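PDB 6XSX: ZmpA Glycopeptidase from Clostridium perfringens, which is a metalloprotease that probably cleaves the peptide chain of glycosylated proteins, the chain here being its M60 catalytic module. Local coordinates for residues Val24-Ser29 against Lys134-Ile139; Ser57-Thr62 against Ile100-Lys105; Met81-Asn86 against Asn108-Gly113; Met221-Phe226 against Asn300-His305. One frame throughout, in Å; residues are numbered along the deposited sequence.

How the interactions relate
From the N terminus, strand 24-26 pairs with strand 136-140, and interaction 1 closes the long loop in which interactions 2 and 3 are nested. Interaction 2 joins strand 60-66 to strand 96-101, so that interactions 1 and 2 tie the two edge strands of one four-stranded antiparallel sheet to its inner ones. Interaction 3 joins the turn between strands 75-80 and 88-91 of the ten-stranded sheet to the connection from strand 96-101 into strand 117-123. The loops closed by interactions 2 and 3 therefore cross along the chain. Interaction 4 closes a separate, later one, joining two helices about 31 Å, centre to centre, from interaction 3.

Interaction 1. Residues Val24-Ser29 against Lys134-Ile139; sequences VFELQS and KPKIRI. With EDO (1,2-ethanediol), chain F.
F25 and I137 form an antiparallel hydrogen-bonded pair: F25 N gives a nearly straight bond to I137 O, and I137 N returns one to F25 O, both 2.9 Å. Farther along, L27 N binds P135 O at 2.8 Å. Proline has no N-H to give back, and L27 O instead rests against P135 CD at 3.3 Å. The side chains of F25 and I137 share one face of the sheet, where I137 O lies at the edge of the F25 ring, in its plane. On the other face E26 and K136, two long charged chains suited to solvent, run side by side in the same direction. Their salt bridge is long, E26 OE2 to K136 NZ 3.8 Å. With CG anti to the backbone N (chi1 -169°) and the chain extended, the E26 stem crosses K134 at about a right angle, CG to K134 CB 3.8 Å. R138 NE makes a weak hydrogen bond to O1 of a 1,2-ethanediol, probably from the crystallisation liquor; its NH1 forms a salt bridge with E140. Strand 24-26 is an outermost strand of a four-stranded antiparallel sheet, and strand 136-140 is held on its other flank by strand 60-66. The apolar side packs on the ten-stranded mixed sheet, F25 on Y53 of strand 49-56, and L27 and I137 on T122 of strand 117-123.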
loop_
_atom_site.group_PDB
_atom_site.type_symbol
_atom_site.label_atom_id
_atom_site.label_comp_id
_atom_site.label_asym_id
_atom_site.label_seq_id
_atom_site.Cartn_x
_atom_site.Cartn_y
_atom_site.Cartn_z
ATOM N N VAL A 24 32.899 -4.538 15.715
ATOM C CA VAL A 24 32.807 -5.806 15.007
ATOM C C VAL A 24 31.330 -6.199 14.914
ATOM O O VAL A 24 30.656 -6.325 15.932
ATOM C CB VAL A 24 33.681 -6.902 15.651
ATOM C CG1 VAL A 24 33.411 -8.284 15.065
ATOM C CG2 VAL A 24 35.169 -6.572 15.580
ATOM N N PHE A 25 30.838 -6.341 13.678
ATOM C CA PHE A 25 29.471 -6.762 13.403
ATOM C C PHE A 25 29.495 -8.213 12.946
ATOM O O PHE A 25 30.232 -8.561 12.026
ATOM C CB PHE A 25 28.872 -6.006 12.209
ATOM C CG PHE A 25 28.792 -4.508 12.335
ATOM C CD1 PHE A 25 29.902 -3.713 12.079
ATOM C CD2 PHE A 25 27.597 -3.886 12.677
ATOM C CE1 PHE A 25 29.822 -2.331 12.189
ATOM C CE2 PHE A 25 27.517 -2.503 12.788
ATOM C CZ PHE A 25 28.632 -1.727 12.545
ATOM N N GLU A 26 28.661 -9.040 13.574
ATOM C CA GLU A 26 28.426 -10.387 13.089
ATOM C C GLU A 26 27.160 -10.368 12.231
ATOM O O GLU A 26 26.128 -9.865 12.670
ATOM C CB GLU A 26 28.339 -11.326 14.295
ATOM C CG GLU A 26 28.354 -12.790 13.930
ATOM C CD GLU A 26 28.454 -13.713 15.134
ATOM O OE1 GLU A 26 27.707 -13.498 16.094
ATOM O OE2 GLU A 26 29.278 -14.643 15.104
ATOM N N LEU A 27 27.242 -10.903 11.004
ATOM C CA LEU A 27 26.133 -10.799 10.066
ATOM C C LEU A 27 25.401 -12.134 9.932
ATOM O O LEU A 27 26.007 -13.172 9.657
ATOM C CB LEU A 27 26.632 -10.298 8.703
ATOM C CG LEU A 27 27.241 -8.890 8.668
ATOM C CD1 LEU A 27 27.619 -8.501 7.245
ATOM C CD2 LEU A 27 26.298 -7.838 9.243
ATOM N N GLN A 28 24.075 -12.071 10.116
ATOM C CA GLN A 28 23.183 -13.187 9.866
ATOM C C GLN A 28 23.276 -13.533 8.381
ATOM O O GLN A 28 23.501 -12.645 7.557
ATOM C CB GLN A 28 21.764 -12.780 10.282
ATOM C CG GLN A 28 20.738 -13.910 10.229
ATOM C CD GLN A 28 19.319 -13.418 10.420
ATOM O OE1 GLN A 28 19.066 -12.226 10.603
ATOM N NE2 GLN A 28 18.366 -14.338 10.360
ATOM N N SER A 29 23.163 -14.828 8.059
ATOM C CA SER A 29 23.037 -15.279 6.679
ATOM C C SER A 29 21.560 -15.256 6.301
ATOM O O SER A 29 20.831 -16.185 6.615
ATOM C CB SER A 29 23.623 -16.677 6.506
ATOM O OG SER A 29 24.964 -16.725 6.973
ATOM N N LYS A 134 28.728 -17.302 10.343
ATOM C CA LYS A 134 28.307 -15.938 10.079
ATOM C C LYS A 134 29.537 -15.073 9.839
ATOM O O LYS A 134 30.498 -15.117 10.609
ATOM C CB LYS A 134 27.540 -15.368 11.273
ATOM C CG LYS A 134 26.222 -16.058 11.564
ATOM C CD LYS A 134 25.524 -15.510 12.782
ATOM C CE LYS A 134 24.579 -16.537 13.370
ATOM N NZ LYS A 134 23.361 -15.890 13.905
ATOM N N PRO A 135 29.530 -14.233 8.783
ATOM C CA PRO A 135 30.605 -13.263 8.578
ATOM C C PRO A 135 30.727 -12.287 9.748
ATOM O O PRO A 135 29.744 -11.962 10.418
ATOM C CB PRO A 135 30.171 -12.487 7.323
ATOM C CG PRO A 135 29.167 -13.389 6.642
ATOM C CD PRO A 135 28.477 -14.152 7.758
ATOM N N LYS A 136 31.960 -11.835 9.983
ATOM C CA LYS A 136 32.226 -10.726 10.875
ATOM C C LYS A 136 32.895 -9.645 10.043
ATOM O O LYS A 136 33.753 -9.959 9.220
ATOM C CB LYS A 136 33.191 -11.141 11.989
ATOM C CG LYS A 136 32.644 -12.146 12.989
ATOM C CD LYS A 136 33.752 -12.904 13.695
ATOM C CE LYS A 136 33.254 -13.741 14.853
ATOM N NZ LYS A 136 32.562 -12.899 15.854
ATOM N N ILE A 137 32.479 -8.386 10.234
ATOM C CA ILE A 137 33.173 -7.307 9.557
ATOM C C ILE A 137 33.436 -6.165 10.533
ATOM O O ILE A 137 32.737 -6.010 11.539
ATOM C CB ILE A 137 32.469 -6.834 8.262
ATOM C CG1 ILE A 137 31.326 -5.856 8.527
ATOM C CG2 ILE A 137 32.033 -8.000 7.380
ATOM C CD1 ILE A 137 30.920 -5.073 7.298
ATOM N N ARG A 138 34.467 -5.383 10.194
ATOM C CA ARG A 138 34.800 -4.157 10.891
ATOM C C ARG A 138 35.082 -3.077 9.854
ATOM O O ARG A 138 35.734 -3.340 8.847
ATOM C CB ARG A 138 36.022 -4.389 11.781
ATOM C CG ARG A 138 36.326 -3.244 12.731
ATOM C CD ARG A 138 37.336 -3.670 13.783
ATOM N NE ARG A 138 38.557 -4.256 13.242
ATOM C CZ ARG A 138 39.576 -3.558 12.752
ATOM N NH1 ARG A 138 39.516 -2.237 12.717
ATOM N NH2 ARG A 138 40.648 -4.186 12.298
ATOM N N ILE A 139 34.582 -1.864 10.117
ATOM C CA ILE A 139 34.773 -0.749 9.208
ATOM C C ILE A 139 35.617 0.309 9.915
ATOM O O ILE A 139 35.257 0.765 10.997
ATOM C CB ILE A 139 33.413 -0.196 8.719
ATOM C CG1 ILE A 139 32.597 -1.274 7.998
ATOM C CG2 ILE A 139 33.603 1.031 7.842
ATOM C CD1 ILE A 139 31.121 -0.954 7.868
HETATM C C1 EDO F . 36.555 -8.469 12.328
HETATM O O1 EDO F . 37.538 -7.498 12.645
HETATM C C2 EDO F . 36.676 -8.926 10.929
HETATM O O2 EDO F . 37.970 -9.435 10.672
HETATM O O HOH W 1 30.902 -15.746 13.202
#

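Interaction 2. Residues Ser57-Thr62 against Ile100-Lys105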
loop_
_atom_site.group_PDB
_atom_site.type_symbol
_atom_site.label_atom_id
_atom_site.label_comp_id
_atom_site.label_asym_id
_atom_site.label_seq_id
_atom_site.Cartn_x
_atom_site.Cartn_y
_atom_site.Cartn_z
ATOM N N SER A 57 31.763 10.766 -0.594
ATOM C CA SER A 57 32.245 10.265 -1.871
ATOM C C SER A 57 33.733 10.587 -1.999
ATOM O O SER A 57 34.150 11.688 -1.663
ATOM C CB SER A 57 31.439 10.819 -3.031
ATOM O OG SER A 57 30.162 10.170 -3.119
ATOM N N GLY A 58 34.525 9.616 -2.471
ATOM C CA GLY A 58 35.939 9.861 -2.711
ATOM C C GLY A 58 36.816 9.632 -1.481
ATOM O O GLY A 58 38.040 9.719 -1.579
ATOM N N GLN A 59 36.213 9.350 -0.318
ATOM C CA GLN A 59 37.039 9.014 0.835
ATOM C C GLN A 59 37.417 7.534 0.778
ATOM O O GLN A 59 36.767 6.735 0.107
ATOM C CB GLN A 59 36.405 9.450 2.164
ATOM C CG GLN A 59 35.404 8.474 2.768
ATOM C CD GLN A 59 35.094 8.783 4.220
ATOM O OE1 GLN A 59 34.223 9.591 4.545
ATOM N NE2 GLN A 59 35.798 8.115 5.122
ATOM N N VAL A 60 38.492 7.203 1.495
ATOM C CA VAL A 60 38.953 5.837 1.663
ATOM C C VAL A 60 38.413 5.322 2.991
ATOM O O VAL A 60 38.407 6.043 3.986
ATOM C CB VAL A 60 40.493 5.778 1.640
ATOM C CG1 VAL A 60 41.023 4.399 2.019
ATOM C CG2 VAL A 60 41.062 6.247 0.305
ATOM N N ILE A 61 37.939 4.074 2.977
ATOM C CA ILE A 61 37.623 3.342 4.193
ATOM C C ILE A 61 38.331 1.996 4.089
ATOM O O ILE A 61 38.685 1.575 2.984
ATOM C CB ILE A 61 36.098 3.175 4.372
ATOM C CG1 ILE A 61 35.439 2.456 3.190
ATOM C CG2 ILE A 61 35.438 4.517 4.666
ATOM C CD1 ILE A 61 34.071 1.865 3.500
ATOM N N THR A 62 38.557 1.356 5.241
ATOM C CA THR A 62 39.181 0.043 5.269
ATOM C C THR A 62 38.226 -0.931 5.947
ATOM O O THR A 62 37.783 -0.690 7.067
ATOM C CB THR A 62 40.568 0.072 5.931
ATOM O OG1 THR A 62 41.338 1.080 5.277
ATOM C CG2 THR A 62 41.283 -1.259 5.829
ATOM N N ILE A 100 38.790 0.600 0.307
ATOM C CA ILE A 100 37.702 1.004 -0.571
ATOM C C ILE A 100 37.651 2.526 -0.708
ATOM O O ILE A 100 37.615 3.253 0.292
ATOM C CB ILE A 100 36.345 0.438 -0.101
ATOM C CG1 ILE A 100 36.371 -1.093 -0.023
ATOM C CG2 ILE A 100 35.216 0.917 -1.011
ATOM C CD1 ILE A 100 35.289 -1.658 0.844
ATOM N N THR A 101 37.600 2.975 -1.969
ATOM C CA THR A 101 37.264 4.349 -2.319
ATOM C C THR A 101 35.748 4.445 -2.476
ATOM O O THR A 101 35.151 3.724 -3.276
ATOM C CB THR A 101 38.040 4.832 -3.557
ATOM O OG1 THR A 101 39.429 4.725 -3.241
ATOM C CG2 THR A 101 37.748 6.269 -3.940
ATOM N N ILE A 102 35.127 5.321 -1.682
ATOM C CA ILE A 102 33.682 5.482 -1.757
ATOM C C ILE A 102 33.329 6.095 -3.110
ATOM O O ILE A 102 33.910 7.096 -3.505
ATOM C CB ILE A 102 33.151 6.304 -0.560
ATOM C CG1 ILE A 102 33.443 5.593 0.767
ATOM C CG2 ILE A 102 31.663 6.611 -0.729
ATOM C CD1 ILE A 102 32.920 4.156 0.837
ATOM N N PRO A 103 32.388 5.516 -3.887
ATOM C CA PRO A 103 32.057 6.067 -5.200
ATOM C C PRO A 103 31.224 7.348 -5.121
ATOM O O PRO A 103 30.817 7.790 -4.039
ATOM C CB PRO A 103 31.261 4.925 -5.851
ATOM C CG PRO A 103 30.588 4.237 -4.678
ATOM C CD PRO A 103 31.601 4.318 -3.553
ATOM N N GLU A 104 30.951 7.918 -6.300
ATOM C CA GLU A 104 30.277 9.199 -6.405
ATOM C C GLU A 104 29.196 9.106 -7.481
ATOM O O GLU A 104 29.463 8.677 -8.602
ATOM C CB GLU A 104 31.306 10.284 -6.728
ATOM C CG GLU A 104 30.712 11.680 -6.772
ATOM C CD GLU A 104 31.671 12.800 -7.154
ATOM O OE1 GLU A 104 32.849 12.496 -7.428
ATOM O OE2 GLU A 104 31.235 13.980 -7.184
ATOM N N LYS A 105 27.969 9.508 -7.125
ATOM C CA LYS A 105 26.872 9.539 -8.075
ATOM C C LYS A 105 27.011 10.781 -8.958
ATOM O O LYS A 105 27.571 11.785 -8.523
ATOM C CB LYS A 105 25.530 9.512 -7.334
ATOM C CG LYS A 105 25.145 8.177 -6.706
ATOM C CD LYS A 105 25.075 7.044 -7.717
ATOM C CE LYS A 105 24.452 5.790 -7.146
ATOM N NZ LYS A 105 24.038 4.837 -8.202
HETATM O O HOH W 2 28.041 10.495 -4.562
#
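S57 meets the segment 100-105 with its hydroxyl: OG donates to P103 O at 2.6 Å and also takes a hydrogen bond from a water that accepts from K105 N. Serine suits the place because one short hydroxyl can make both bonds, while S57 CB rests on E104 CB at 3.7 Å. G58 follows with a positive phi of 87°, a conformation glycine adopts readily, and its N binds I102 O with the donor tilted 32° from the carbonyl plane. The next carbonyl, Q59 O, takes I102 N at 2.8 Å. The Q59 side chain runs alongside that of I102, CG to CG1 4.0 Å, while its OE1 is hydrogen-bonded to K56 N and its NE2 to G141 O. V60 then faces T101 as a non-hydrogen-bonded pair of beta-branched residues, well suited to extended strands. I61 and I100 form the hydrogen-bonded pair, I61 N to I100 O 2.8 Å and I100 N to I61 O 2.9 Å. With CG1 set between backbone N and carbonyl carbon (chi1 58°), I61 crosses I102 at about a right angle, and their two CD1 atoms touch at 3.7 Å. Strand 96-101 forms one edge of the four-stranded sheet, and strand 60-66 continues it toward strand 136-140. On the side of I102 and I100, S57, I102 and P103 pack on F78 (strand 75-80), I100 and P103 on I91 (strand 88-91).

Interaction 3. Residues Met81-Asn86 against Asn108-Gly113. With EDO (1,2-ethanediol), chain D.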
loop_
_atom_site.group_PDB
_atom_site.type_symbol
_atom_site.label_atom_id
_atom_site.label_comp_id
_atom_site.label_asym_id
_atom_site.label_seq_id
_atom_site.Cartn_x
_atom_site.Cartn_y
_atom_site.Cartn_z
ATOM N N MET A 81 22.581 10.265 -0.459
ATOM C CA MET A 81 21.353 10.914 -0.004
ATOM C C MET A 81 20.669 11.675 -1.138
ATOM O O MET A 81 21.344 12.289 -1.968
ATOM C CB MET A 81 21.629 11.895 1.148
ATOM C CG MET A 81 21.858 11.206 2.484
ATOM S SD MET A 81 20.497 10.076 2.873
ATOM C CE MET A 81 19.239 11.234 3.406
ATOM N N ASP A 82 19.325 11.628 -1.140
ATOM C CA ASP A 82 18.461 12.548 -1.871
ATOM C C ASP A 82 18.730 12.542 -3.377
ATOM O O ASP A 82 18.801 13.606 -4.002
ATOM C CB ASP A 82 18.573 13.971 -1.321
ATOM C CG ASP A 82 17.294 14.782 -1.460
ATOM O OD1 ASP A 82 16.368 14.317 -2.160
ATOM O OD2 ASP A 82 17.242 15.876 -0.864
ATOM N N SER A 83 18.839 11.339 -3.953
ATOM C CA SER A 83 18.884 11.170 -5.393
ATOM C C SER A 83 17.457 11.140 -5.935
ATOM O O SER A 83 16.515 10.890 -5.186
ATOM C CB SER A 83 19.631 9.902 -5.734
ATOM O OG SER A 83 19.512 9.596 -7.111
ATOM N N GLN A 84 17.296 11.383 -7.243
ATOM C CA GLN A 84 16.013 11.147 -7.888
ATOM C C GLN A 84 15.775 9.638 -7.956
ATOM O O GLN A 84 14.636 9.195 -8.085
ATOM C CB GLN A 84 15.954 11.790 -9.278
ATOM C CG GLN A 84 16.733 10.999 -10.317
ATOM C CD GLN A 84 16.813 11.674 -11.663
ATOM O OE1 GLN A 84 17.869 12.155 -12.060
ATOM N NE2 GLN A 84 15.696 11.714 -12.378
ATOM N N HIS A 85 16.872 8.870 -7.855
ATOM C CA HIS A 85 16.844 7.416 -7.810
ATOM C C HIS A 85 17.082 6.952 -6.371
ATOM O O HIS A 85 16.931 7.732 -5.433
ATOM C CB HIS A 85 17.868 6.837 -8.800
ATOM C CG HIS A 85 17.701 7.344 -10.197
ATOM N ND1 HIS A 85 16.529 7.164 -10.924
ATOM C CD2 HIS A 85 18.547 8.015 -11.011
ATOM C CE1 HIS A 85 16.660 7.711 -12.117
ATOM N NE2 HIS A 85 17.889 8.235 -12.199
ATOM N N ASN A 86 17.465 5.681 -6.207
ATOM C CA ASN A 86 17.664 5.098 -4.888
ATOM C C ASN A 86 19.013 5.517 -4.295
ATOM O O ASN A 86 19.162 5.546 -3.069
ATOM C CB ASN A 86 17.469 3.579 -4.916
ATOM C CG ASN A 86 16.090 3.164 -5.389
ATOM O OD1 ASN A 86 15.083 3.720 -4.950
ATOM N ND2 ASN A 86 16.032 2.192 -6.286
ATOM N N ASN A 108 24.001 15.405 -11.481
ATOM C CA ASN A 108 22.722 15.786 -12.057
ATOM C C ASN A 108 21.579 14.914 -11.525
ATOM O O ASN A 108 20.423 15.218 -11.789
ATOM C CB ASN A 108 22.794 15.881 -13.584
ATOM C CG ASN A 108 23.034 14.537 -14.245
ATOM O OD1 ASN A 108 23.683 13.663 -13.679
ATOM N ND2 ASN A 108 22.520 14.370 -15.448
ATOM N N GLU A 109 21.901 13.856 -10.765
ATOM C CA GLU A 109 20.906 12.944 -10.214
ATOM C C GLU A 109 20.410 13.399 -8.842
ATOM O O GLU A 109 19.454 12.827 -8.325
ATOM C CB GLU A 109 21.480 11.527 -10.092
ATOM C CG GLU A 109 21.427 10.776 -11.410
ATOM C CD GLU A 109 22.172 9.459 -11.490
ATOM O OE1 GLU A 109 22.436 8.832 -10.424
ATOM O OE2 GLU A 109 22.463 9.048 -12.629
ATOM N N LEU A 110 21.065 14.404 -8.247
ATOM C CA LEU A 110 20.848 14.722 -6.842
ATOM C C LEU A 110 20.078 16.032 -6.713
ATOM O O LEU A 110 20.234 16.923 -7.545
ATOM C CB LEU A 110 22.203 14.851 -6.144
ATOM C CG LEU A 110 23.168 13.669 -6.280
ATOM C CD1 LEU A 110 24.357 13.872 -5.355
ATOM C CD2 LEU A 110 22.478 12.342 -5.992
ATOM N N ARG A 111 19.284 16.162 -5.640
ATOM C CA ARG A 111 18.631 17.437 -5.394
ATOM C C ARG A 111 19.713 18.510 -5.348
ATOM O O ARG A 111 20.757 18.301 -4.736
ATOM C CB ARG A 111 17.827 17.450 -4.091
ATOM C CG ARG A 111 16.995 18.713 -3.897
ATOM C CD ARG A 111 16.238 18.761 -2.578
ATOM N NE ARG A 111 15.637 17.475 -2.223
ATOM C CZ ARG A 111 14.426 17.063 -2.600
ATOM N NH1 ARG A 111 13.668 17.836 -3.365
ATOM N NH2 ARG A 111 13.976 15.879 -2.214
ATOM N N PRO A 112 19.525 19.659 -6.028
ATOM C CA PRO A 112 20.529 20.720 -6.007
ATOM C C PRO A 112 20.957 21.041 -4.574
ATOM O O PRO A 112 20.116 21.191 -3.683
ATOM C CB PRO A 112 19.783 21.868 -6.710
ATOM C CG PRO A 112 18.896 21.145 -7.708
ATOM C CD PRO A 112 18.378 19.972 -6.905
ATOM N N GLY A 113 22.275 21.087 -4.365
ATOM C CA GLY A 113 22.875 21.478 -3.099
ATOM C C GLY A 113 23.151 20.292 -2.175
ATOM O O GLY A 113 23.428 20.479 -0.996
HETATM C C1 EDO D . 17.259 -1.400 -5.804
HETATM O O1 EDO D . 17.701 -2.032 -6.982
HETATM C C2 EDO D . 18.282 -0.425 -5.398
HETATM O O2 EDO D . 18.649 0.422 -6.474
HETATM O O HOH W 3 21.559 8.255 -7.939
#
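The R111 side chain passes the D82 carboxylate at a slant, with CB 3.6 Å and CD 3.5 Å from D82 OD2. A turn at chi3 (-41°) then presents NE, which donates a nearly straight bond to D82 OD2 at 2.6 Å, from the syn side but 27° out of the carboxylate plane, with OD2 in the plane of the guanidinium. The two flat groups are turned 52° against each other, which fits the bent, weak second bond from R111 NH2 to D82 OD1 at 2.9 Å. The remaining nitrogen, NH1, binds N263. Arginine suits the place: its cation probably offsets the charge of the buried D82 carboxylate. The backbones add a bond from R111 N to D82 O. Another runs from Q84 N to E109 O at 2.8 Å. S83 OG accepts from H85 N, an ST turn, and donates to a water that in turn donates to E109 OE1. The H85 ring meets E109 CD at its edge while Q84 CG covers one face. Segment 81-86 links strands 75-80 and 88-91 of the ten-stranded sheet, and segment 108-113 leads from strand 96-101 of the four-stranded sheet to strand 117-123; D82 and R111 pack on L244 of strand 240-244.

Interaction 4. Residues Met221-Phe226 against Asn300-His305; sequences MKYWGF and NMLPLH
M301 and Y223 meet in a helix-to-helix contact of the M60 peptidase fold, where the end of helix 206-224, closed by a Schellman motif at G225, packs against the N-terminal part of helix 301-309. M301 O accepts two bonds from opposite faces of its plane: Y223 OH at 2.8 Å and the helical H305 N. Bent at chi2 and chi3, the M301 side chain brings CE within 3.4 Å of Y223 OH. L302 packs against both aromatics of the helix end, CB on W224 CZ3 (3.7 Å) and CD1 on Y223 CD2 (3.8 Å). It also touches M283 on helix 277-286, whose HExxH sequence probably forms the metal site expected of this metalloprotease, though no metal is bound to it here. One turn on from M301, H305 lays its ring on the Y223 ring as an offset stack, centroids 3.9 Å apart and planes 5° from parallel. Its CB sits over the same tyrosine, a CH-pi contact. Histidine suits the place because its flat ring can stack on Y223 while NE2 is hydrogen-bonded to E219 OE2.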
loop_
_atom_site.group_PDB
_atom_site.type_symbol
_atom_site.label_atom_id
_atom_site.label_comp_id
_atom_site.label_asym_id
_atom_site.label_seq_id
_atom_site.Cartn_x
_atom_site.Cartn_y
_atom_site.Cartn_z
ATOM N N MET A 221 0.737 -7.297 5.210
ATOM C CA MET A 221 0.993 -8.675 4.851
ATOM C C MET A 221 -0.207 -9.554 5.204
ATOM O O MET A 221 -0.548 -10.458 4.444
ATOM C CB MET A 221 2.312 -9.171 5.448
ATOM C CG MET A 221 3.469 -8.633 4.639
ATOM S SD MET A 221 5.095 -9.149 5.177
ATOM C CE MET A 221 5.187 -10.790 4.457
ATOM N N LYS A 222 -0.886 -9.239 6.314
ATOM C CA LYS A 222 -2.160 -9.873 6.622
ATOM C C LYS A 222 -3.169 -9.643 5.487
ATOM O O LYS A 222 -3.756 -10.592 4.970
ATOM C CB LYS A 222 -2.692 -9.370 7.967
ATOM C CG LYS A 222 -4.038 -9.957 8.376
ATOM C CD LYS A 222 -4.521 -9.378 9.689
ATOM C CE LYS A 222 -6.011 -9.539 9.898
ATOM N NZ LYS A 222 -6.443 -8.862 11.147
ATOM N N TYR A 223 -3.358 -8.383 5.081
ATOM C CA TYR A 223 -4.298 -8.057 4.015
ATOM C C TYR A 223 -3.975 -8.805 2.720
ATOM O O TYR A 223 -4.890 -9.130 1.965
ATOM C CB TYR A 223 -4.343 -6.543 3.790
ATOM C CG TYR A 223 -5.358 -6.006 2.806
ATOM C CD1 TYR A 223 -6.723 -6.240 2.946
ATOM C CD2 TYR A 223 -4.949 -5.184 1.766
ATOM C CE1 TYR A 223 -7.641 -5.695 2.057
ATOM C CE2 TYR A 223 -5.848 -4.641 0.863
ATOM C CZ TYR A 223 -7.200 -4.898 1.008
ATOM O OH TYR A 223 -8.072 -4.337 0.121
ATOM N N TRP A 224 -2.682 -9.059 2.462
ATOM C CA TRP A 224 -2.235 -9.665 1.215
ATOM C C TRP A 224 -2.266 -11.195 1.298
ATOM O O TRP A 224 -1.998 -11.871 0.303
ATOM C CB TRP A 224 -0.834 -9.149 0.860
ATOM C CG TRP A 224 -0.737 -8.596 -0.526
ATOM C CD1 TRP A 224 -0.019 -9.108 -1.566
ATOM C CD2 TRP A 224 -1.395 -7.418 -1.031
ATOM N NE1 TRP A 224 -0.179 -8.326 -2.678
ATOM C CE2 TRP A 224 -1.023 -7.288 -2.385
ATOM C CE3 TRP A 224 -2.259 -6.468 -0.474
ATOM C CZ2 TRP A 224 -1.480 -6.243 -3.190
ATOM C CZ3 TRP A 224 -2.704 -5.428 -1.265
ATOM C CH2 TRP A 224 -2.319 -5.318 -2.605
ATOM N N GLY A 225 -2.565 -11.734 2.490
ATOM C CA GLY A 225 -2.741 -13.168 2.677
ATOM C C GLY A 225 -1.451 -13.942 2.955
ATOM O O GLY A 225 -1.406 -15.157 2.741
ATOM N N PHE A 226 -0.411 -13.253 3.450
ATOM C CA PHE A 226 0.798 -13.930 3.913
ATOM C C PHE A 226 0.546 -14.466 5.319
ATOM O O PHE A 226 0.845 -13.803 6.305
ATOM C CB PHE A 226 2.021 -13.009 3.840
ATOM C CG PHE A 226 2.432 -12.653 2.435
ATOM C CD1 PHE A 226 3.172 -13.539 1.666
ATOM C CD2 PHE A 226 2.073 -11.433 1.880
ATOM C CE1 PHE A 226 3.539 -13.217 0.367
ATOM C CE2 PHE A 226 2.441 -11.111 0.583
ATOM C CZ PHE A 226 3.167 -12.005 -0.174
ATOM N N ASN A 300 -4.367 -0.831 -5.903
ATOM C CA ASN A 300 -5.147 0.204 -5.247
ATOM C C ASN A 300 -5.910 -0.357 -4.047
ATOM O O ASN A 300 -6.413 0.394 -3.217
ATOM C CB ASN A 300 -6.160 0.801 -6.221
ATOM C CG ASN A 300 -5.489 1.513 -7.374
ATOM O OD1 ASN A 300 -4.705 2.426 -7.160
ATOM N ND2 ASN A 300 -5.787 1.094 -8.594
ATOM N N MET A 301 -6.054 -1.680 -3.995
ATOM C CA MET A 301 -6.800 -2.285 -2.908
ATOM C C MET A 301 -6.103 -1.976 -1.588
ATOM O O MET A 301 -6.764 -1.901 -0.545
ATOM C CB MET A 301 -6.930 -3.801 -3.080
ATOM C CG MET A 301 -7.905 -4.196 -4.175
ATOM S SD MET A 301 -9.650 -3.754 -3.820
ATOM C CE MET A 301 -10.042 -5.002 -2.599
ATOM N N LEU A 302 -4.773 -1.767 -1.650
ATOM C CA LEU A 302 -4.010 -1.533 -0.432
ATOM C C LEU A 302 -4.315 -0.148 0.145
ATOM O O LEU A 302 -4.753 -0.050 1.292
ATOM C CB LEU A 302 -2.506 -1.797 -0.616
ATOM C CG LEU A 302 -1.679 -1.656 0.668
ATOM C CD1 LEU A 302 -2.030 -2.741 1.681
ATOM C CD2 LEU A 302 -0.184 -1.668 0.388
ATOM N N PRO A 303 -4.093 0.977 -0.579
ATOM C CA PRO A 303 -4.444 2.286 -0.026
ATOM C C PRO A 303 -5.920 2.398 0.382
ATOM O O PRO A 303 -6.218 3.017 1.403
ATOM C CB PRO A 303 -3.977 3.283 -1.099
ATOM C CG PRO A 303 -3.892 2.458 -2.378
ATOM C CD PRO A 303 -3.461 1.084 -1.906
ATOM N N LEU A 304 -6.833 1.760 -0.376
ATOM C CA LEU A 304 -8.253 1.791 -0.029
ATOM C C LEU A 304 -8.487 1.158 1.346
ATOM O O LEU A 304 -9.252 1.696 2.137
ATOM C CB LEU A 304 -9.103 1.102 -1.103
ATOM C CG LEU A 304 -9.196 1.809 -2.457
ATOM C CD1 LEU A 304 -9.814 0.891 -3.503
ATOM C CD2 LEU A 304 -9.980 3.105 -2.367
ATOM N N HIS A 305 -7.812 0.032 1.619
ATOM C CA HIS A 305 -7.942 -0.687 2.880
ATOM C C HIS A 305 -7.485 0.186 4.043
ATOM O O HIS A 305 -8.179 0.265 5.066
ATOM C CB HIS A 305 -7.199 -2.030 2.825
ATOM C CG HIS A 305 -7.083 -2.765 4.121
ATOM N ND1 HIS A 305 -8.165 -3.355 4.746
ATOM C CD2 HIS A 305 -6.002 -3.054 4.882
ATOM C CE1 HIS A 305 -7.758 -3.977 5.835
ATOM N NE2 HIS A 305 -6.430 -3.789 5.954
#